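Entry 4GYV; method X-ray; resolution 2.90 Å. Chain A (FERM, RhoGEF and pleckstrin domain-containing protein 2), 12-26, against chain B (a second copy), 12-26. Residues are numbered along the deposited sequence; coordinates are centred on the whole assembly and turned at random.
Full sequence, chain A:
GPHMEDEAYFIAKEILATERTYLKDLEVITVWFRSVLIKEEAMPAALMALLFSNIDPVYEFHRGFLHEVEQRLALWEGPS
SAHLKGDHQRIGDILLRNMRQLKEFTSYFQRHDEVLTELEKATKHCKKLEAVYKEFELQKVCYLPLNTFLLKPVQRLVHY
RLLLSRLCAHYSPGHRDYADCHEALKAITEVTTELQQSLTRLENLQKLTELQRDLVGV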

# COMPACT_ATOMS: atom_id res chain seq x y z
N ALA A 12 -13.06 14.75 -7.91
CA ALA A 12 -11.62 14.66 -8.14
C ALA A 12 -11.01 13.58 -7.26
O ALA A 12 -10.27 12.72 -7.72
CB ALA A 12 -10.94 15.99 -7.87
N LYS A 13 -11.36 13.61 -5.98
CA LYS A 13 -10.79 12.65 -5.06
C LYS A 13 -11.28 11.23 -5.38
O LYS A 13 -10.51 10.27 -5.28
CB LYS A 13 -11.09 13.05 -3.62
CG LYS A 13 -10.21 12.29 -2.65
CD LYS A 13 -8.99 13.06 -2.14
CE LYS A 13 -7.94 12.05 -1.59
NZ LYS A 13 -7.53 12.30 -0.17
N GLU A 14 -12.54 11.11 -5.80
CA GLU A 14 -13.09 9.83 -6.22
C GLU A 14 -12.34 9.30 -7.46
O GLU A 14 -12.05 8.10 -7.56
CB GLU A 14 -14.61 9.93 -6.48
CG GLU A 14 -15.51 10.04 -5.22
CD GLU A 14 -16.95 10.56 -5.50
OE1 GLU A 14 -17.31 10.72 -6.69
OE2 GLU A 14 -17.73 10.79 -4.53
N ILE A 15 -12.02 10.18 -8.40
CA ILE A 15 -11.24 9.79 -9.57
C ILE A 15 -9.88 9.24 -9.15
O ILE A 15 -9.45 8.17 -9.60
CB ILE A 15 -11.03 10.97 -10.51
CG1 ILE A 15 -12.35 11.37 -11.18
CG2 ILE A 15 -10.02 10.66 -11.62
CD1 ILE A 15 -12.18 12.65 -11.98
N LEU A 16 -9.21 9.95 -8.27
CA LEU A 16 -7.90 9.55 -7.81
C LEU A 16 -7.93 8.22 -7.07
O LEU A 16 -7.22 7.30 -7.42
CB LEU A 16 -7.35 10.61 -6.88
CG LEU A 16 -5.99 10.25 -6.32
CD1 LEU A 16 -5.07 10.14 -7.48
CD2 LEU A 16 -5.49 11.31 -5.39
N ALA A 17 -8.74 8.14 -6.03
CA ALA A 17 -8.78 6.92 -5.22
C ALA A 17 -9.12 5.71 -6.07
O ALA A 17 -8.52 4.65 -5.90
CB ALA A 17 -9.76 7.06 -4.08
N THR A 18 -10.06 5.86 -6.98
CA THR A 18 -10.43 4.74 -7.82
C THR A 18 -9.38 4.41 -8.88
O THR A 18 -9.25 3.26 -9.28
CB THR A 18 -11.84 4.90 -8.45
OG1 THR A 18 -11.87 6.03 -9.32
CG2 THR A 18 -12.88 5.03 -7.37
N GLU A 19 -8.62 5.40 -9.32
CA GLU A 19 -7.52 5.14 -10.26
C GLU A 19 -6.41 4.27 -9.64
O GLU A 19 -5.94 3.33 -10.28
CB GLU A 19 -6.91 6.44 -10.79
CG GLU A 19 -6.01 6.23 -11.99
CD GLU A 19 -6.80 5.95 -13.29
OE1 GLU A 19 -8.05 5.98 -13.27
OE2 GLU A 19 -6.16 5.71 -14.34
N ARG A 20 -6.00 4.62 -8.41
CA ARG A 20 -4.98 3.87 -7.67
C ARG A 20 -5.35 2.39 -7.56
O ARG A 20 -4.52 1.52 -7.84
CB ARG A 20 -4.75 4.47 -6.28
CG ARG A 20 -3.39 5.14 -6.05
CD ARG A 20 -3.10 5.45 -4.57
NE ARG A 20 -2.98 6.90 -4.29
CZ ARG A 20 -3.88 7.64 -3.64
NH1 ARG A 20 -5.00 7.09 -3.19
NH2 ARG A 20 -3.66 8.94 -3.44
N THR A 21 -6.59 2.10 -7.18
CA THR A 21 -7.06 0.72 -7.07
C THR A 21 -7.06 -0.01 -8.40
O THR A 21 -6.68 -1.17 -8.48
CB THR A 21 -8.49 0.66 -6.55
OG1 THR A 21 -8.56 1.27 -5.28
CG2 THR A 21 -8.94 -0.79 -6.40
N TYR A 22 -7.52 0.66 -9.45
CA TYR A 22 -7.68 -0.01 -10.73
C TYR A 22 -6.31 -0.41 -11.22
O TYR A 22 -6.13 -1.47 -11.82
CB TYR A 22 -8.43 0.89 -11.72
CG TYR A 22 -8.22 0.61 -13.18
CD1 TYR A 22 -8.83 -0.46 -13.80
CD2 TYR A 22 -7.42 1.43 -13.96
CE1 TYR A 22 -8.63 -0.72 -15.14
CE2 TYR A 22 -7.21 1.18 -15.30
CZ TYR A 22 -7.82 0.11 -15.88
OH TYR A 22 -7.63 -0.13 -17.22
N LEU A 23 -5.32 0.43 -10.90
CA LEU A 23 -3.93 0.16 -11.26
C LEU A 23 -3.38 -1.08 -10.56
O LEU A 23 -2.83 -1.96 -11.22
CB LEU A 23 -3.06 1.39 -11.01
CG LEU A 23 -3.15 2.31 -12.23
CD1 LEU A 23 -2.74 3.70 -11.91
CD2 LEU A 23 -2.33 1.79 -13.39
N LYS A 24 -3.56 -1.15 -9.25
CA LYS A 24 -3.21 -2.34 -8.49
C LYS A 24 -3.91 -3.59 -9.09
O LYS A 24 -3.36 -4.69 -9.06
CB LYS A 24 -3.58 -2.16 -7.02
CG LYS A 24 -2.61 -1.31 -6.20
CD LYS A 24 -1.94 -2.15 -5.09
CE LYS A 24 -0.61 -1.54 -4.59
NZ LYS A 24 -0.78 -0.27 -3.81
N ASP A 25 -5.12 -3.42 -9.62
CA ASP A 25 -5.85 -4.54 -10.23
C ASP A 25 -5.17 -4.98 -11.53
O ASP A 25 -4.98 -6.17 -11.75
CB ASP A 25 -7.33 -4.19 -10.46
CG ASP A 25 -8.16 -4.23 -9.18
OD1 ASP A 25 -7.70 -4.88 -8.21
OD2 ASP A 25 -9.26 -3.62 -9.14
N LEU A 26 -4.79 -4.02 -12.37
CA LEU A 26 -3.98 -4.34 -13.53
C LEU A 26 -2.69 -5.08 -13.16
O LEU A 26 -2.24 -5.96 -13.89
CB LEU A 26 -3.63 -3.08 -14.30
CG LEU A 26 -4.78 -2.36 -14.99
CD1 LEU A 26 -4.21 -1.29 -15.93
CD2 LEU A 26 -5.71 -3.36 -15.73
N ALA B 12 -20.52 2.24 -4.98
CA ALA B 12 -19.96 1.33 -3.98
C ALA B 12 -18.45 1.33 -4.05
O ALA B 12 -17.77 1.47 -3.04
CB ALA B 12 -20.48 -0.08 -4.19
N LYS B 13 -17.91 1.21 -5.26
CA LYS B 13 -16.47 1.15 -5.41
C LYS B 13 -15.83 2.49 -5.03
O LYS B 13 -14.76 2.52 -4.42
CB LYS B 13 -16.10 0.72 -6.82
CG LYS B 13 -14.66 0.30 -6.90
CD LYS B 13 -14.41 -1.21 -6.84
CE LYS B 13 -12.94 -1.48 -6.43
NZ LYS B 13 -12.17 -2.33 -7.39
N GLU B 14 -16.51 3.60 -5.35
CA GLU B 14 -16.05 4.93 -4.97
C GLU B 14 -16.03 5.07 -3.43
O GLU B 14 -15.10 5.64 -2.87
CB GLU B 14 -16.92 6.03 -5.62
CG GLU B 14 -16.69 6.25 -7.14
CD GLU B 14 -17.82 7.04 -7.85
OE1 GLU B 14 -18.75 7.53 -7.15
OE2 GLU B 14 -17.80 7.19 -9.11
N ILE B 15 -17.05 4.53 -2.76
CA ILE B 15 -17.07 4.54 -1.30
C ILE B 15 -15.87 3.80 -0.73
O ILE B 15 -15.16 4.29 0.15
CB ILE B 15 -18.35 3.90 -0.77
CG1 ILE B 15 -19.57 4.78 -1.07
CG2 ILE B 15 -18.30 3.68 0.75
CD1 ILE B 15 -20.86 4.07 -0.70
N LEU B 16 -15.62 2.62 -1.26
CA LEU B 16 -14.52 1.80 -0.80
C LEU B 16 -13.17 2.46 -1.03
O LEU B 16 -12.39 2.63 -0.11
CB LEU B 16 -14.54 0.47 -1.52
CG LEU B 16 -13.40 -0.44 -1.12
CD1 LEU B 16 -13.56 -0.71 0.33
CD2 LEU B 16 -13.44 -1.73 -1.87
N ALA B 17 -12.88 2.81 -2.27
CA ALA B 17 -11.58 3.38 -2.59
C ALA B 17 -11.31 4.63 -1.77
O ALA B 17 -10.20 4.83 -1.29
CB ALA B 17 -11.47 3.69 -4.07
N THR B 18 -12.32 5.47 -1.61
CA THR B 18 -12.12 6.68 -0.84
C THR B 18 -12.02 6.42 0.66
O THR B 18 -11.36 7.17 1.37
CB THR B 18 -13.18 7.77 -1.16
OG1 THR B 18 -14.49 7.32 -0.80
CG2 THR B 18 -13.13 8.14 -2.61
N GLU B 19 -12.66 5.37 1.15
CA GLU B 19 -12.52 5.00 2.57
C GLU B 19 -11.08 4.58 2.92
O GLU B 19 -10.55 5.02 3.95
CB GLU B 19 -13.49 3.88 2.96
CG GLU B 19 -13.60 3.70 4.46
CD GLU B 19 -14.45 4.80 5.13
OE1 GLU B 19 -14.99 5.68 4.43
OE2 GLU B 19 -14.58 4.79 6.38
N ARG B 20 -10.48 3.72 2.09
CA ARG B 20 -9.11 3.26 2.27
C ARG B 20 -8.13 4.44 2.39
O ARG B 20 -7.31 4.47 3.30
CB ARG B 20 -8.68 2.32 1.12
CG ARG B 20 -8.46 0.86 1.51
CD ARG B 20 -7.75 0.04 0.41
NE ARG B 20 -8.59 -1.04 -0.15
CZ ARG B 20 -9.15 -1.04 -1.36
NH1 ARG B 20 -8.98 -0.01 -2.18
NH2 ARG B 20 -9.88 -2.08 -1.76
N THR B 21 -8.24 5.41 1.49
CA THR B 21 -7.39 6.59 1.52
C THR B 21 -7.59 7.42 2.78
O THR B 21 -6.63 7.91 3.38
CB THR B 21 -7.67 7.52 0.35
OG1 THR B 21 -7.45 6.83 -0.86
CG2 THR B 21 -6.73 8.72 0.39
N TYR B 22 -8.84 7.62 3.17
CA TYR B 22 -9.13 8.52 4.28
C TYR B 22 -8.52 7.91 5.53
O TYR B 22 -8.01 8.63 6.39
CB TYR B 22 -10.64 8.76 4.40
CG TYR B 22 -11.14 9.19 5.75
CD1 TYR B 22 -10.96 10.48 6.20
CD2 TYR B 22 -11.82 8.31 6.57
CE1 TYR B 22 -11.43 10.88 7.44
CE2 TYR B 22 -12.29 8.69 7.81
CZ TYR B 22 -12.09 9.97 8.24
OH TYR B 22 -12.56 10.35 9.47
N LEU B 23 -8.54 6.58 5.59
CA LEU B 23 -7.94 5.85 6.70
C LEU B 23 -6.44 6.05 6.79
O LEU B 23 -5.92 6.39 7.86
CB LEU B 23 -8.33 4.37 6.64
CG LEU B 23 -9.70 4.19 7.30
CD1 LEU B 23 -10.35 2.93 6.88
CD2 LEU B 23 -9.60 4.25 8.81
N LYS B 24 -5.74 5.86 5.68
CA LYS B 24 -4.32 6.15 5.60
C LYS B 24 -4.04 7.62 6.03
O LYS B 24 -3.00 7.91 6.62
CB LYS B 24 -3.81 5.89 4.19
CG LYS B 24 -3.55 4.43 3.84
CD LYS B 24 -2.05 4.17 3.56
CE LYS B 24 -1.66 2.68 3.72
NZ LYS B 24 -2.22 1.78 2.66
N ASP B 25 -4.97 8.53 5.75
CA ASP B 25 -4.81 9.93 6.14
C ASP B 25 -4.91 10.08 7.66
O ASP B 25 -4.09 10.76 8.27
CB ASP B 25 -5.82 10.85 5.42
CG ASP B 25 -5.43 11.11 3.96
OD1 ASP B 25 -4.24 10.92 3.62
OD2 ASP B 25 -6.32 11.51 3.16
N LEU B 26 -5.90 9.43 8.27
CA LEU B 26 -5.96 9.37 9.71
C LEU B 26 -4.68 8.80 10.33
O LEU B 26 -4.24 9.24 11.40
CB LEU B 26 -7.14 8.53 10.17
CG LEU B 26 -8.53 9.10 9.89
CD1 LEU B 26 -9.57 8.27 10.64
CD2 LEU B 26 -8.61 10.61 10.23

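Two copies of one helix, residues 12-26 of chains A and B, cross almost at right angles (89°) about an exact two-fold axis, so every contact described for one copy recurs with the chains exchanged. The helix axes approach to 8.2 Å, and the two stretches together bury 580 Å².

Apolar packing centres on Ala A17 and Ala B17, whose CA atoms lie 5.2 Å apart. Their CB atoms meet at 3.8 Å, and Ala A17 O comes within 3.6 Å of Ala B17 CB; with side chains this short, the backbones themselves draw close. Thr A18 adds its methyl group, with CG2 3.8 Å from Ala B17 CB and 4.0 Å from Glu B14 CG. Its hydroxyl is used within its own helix: with chi1 in the p well, Thr A18 OG1 donates to Glu A14 O at 2.7 Å, leaving CG2 for the partner.

Polar contact across the interface is modest. Arg A20 NH1 donates a weak hydrogen bond to Thr B21 OG1 (3.4 Å, N-H...O angle 127°), the hydroxyl lying at the guanidinium edge, near its plane. That same Thr B21 OG1 also donates weakly to Ala B17 O, 3.4 Å away in its own helix.

Charged groups meet in two ways. Lys A13 leaves its helix sideways, but its end comes nearer to chain B: NZ forms a long salt bridge with Asp B25 OD2 at 3.6 Å and passes 3.7 Å from Thr B21 CG2. By contrast, Glu A14 and Glu B14 point toward each other's helix and bring like charges together, OE1 to OE1 at 3.5 Å. Both carboxylate oxygens of each glutamate are hydrogen-bonded elsewhere in the structure.

Ile A15 and Glu A19 point away and take no part.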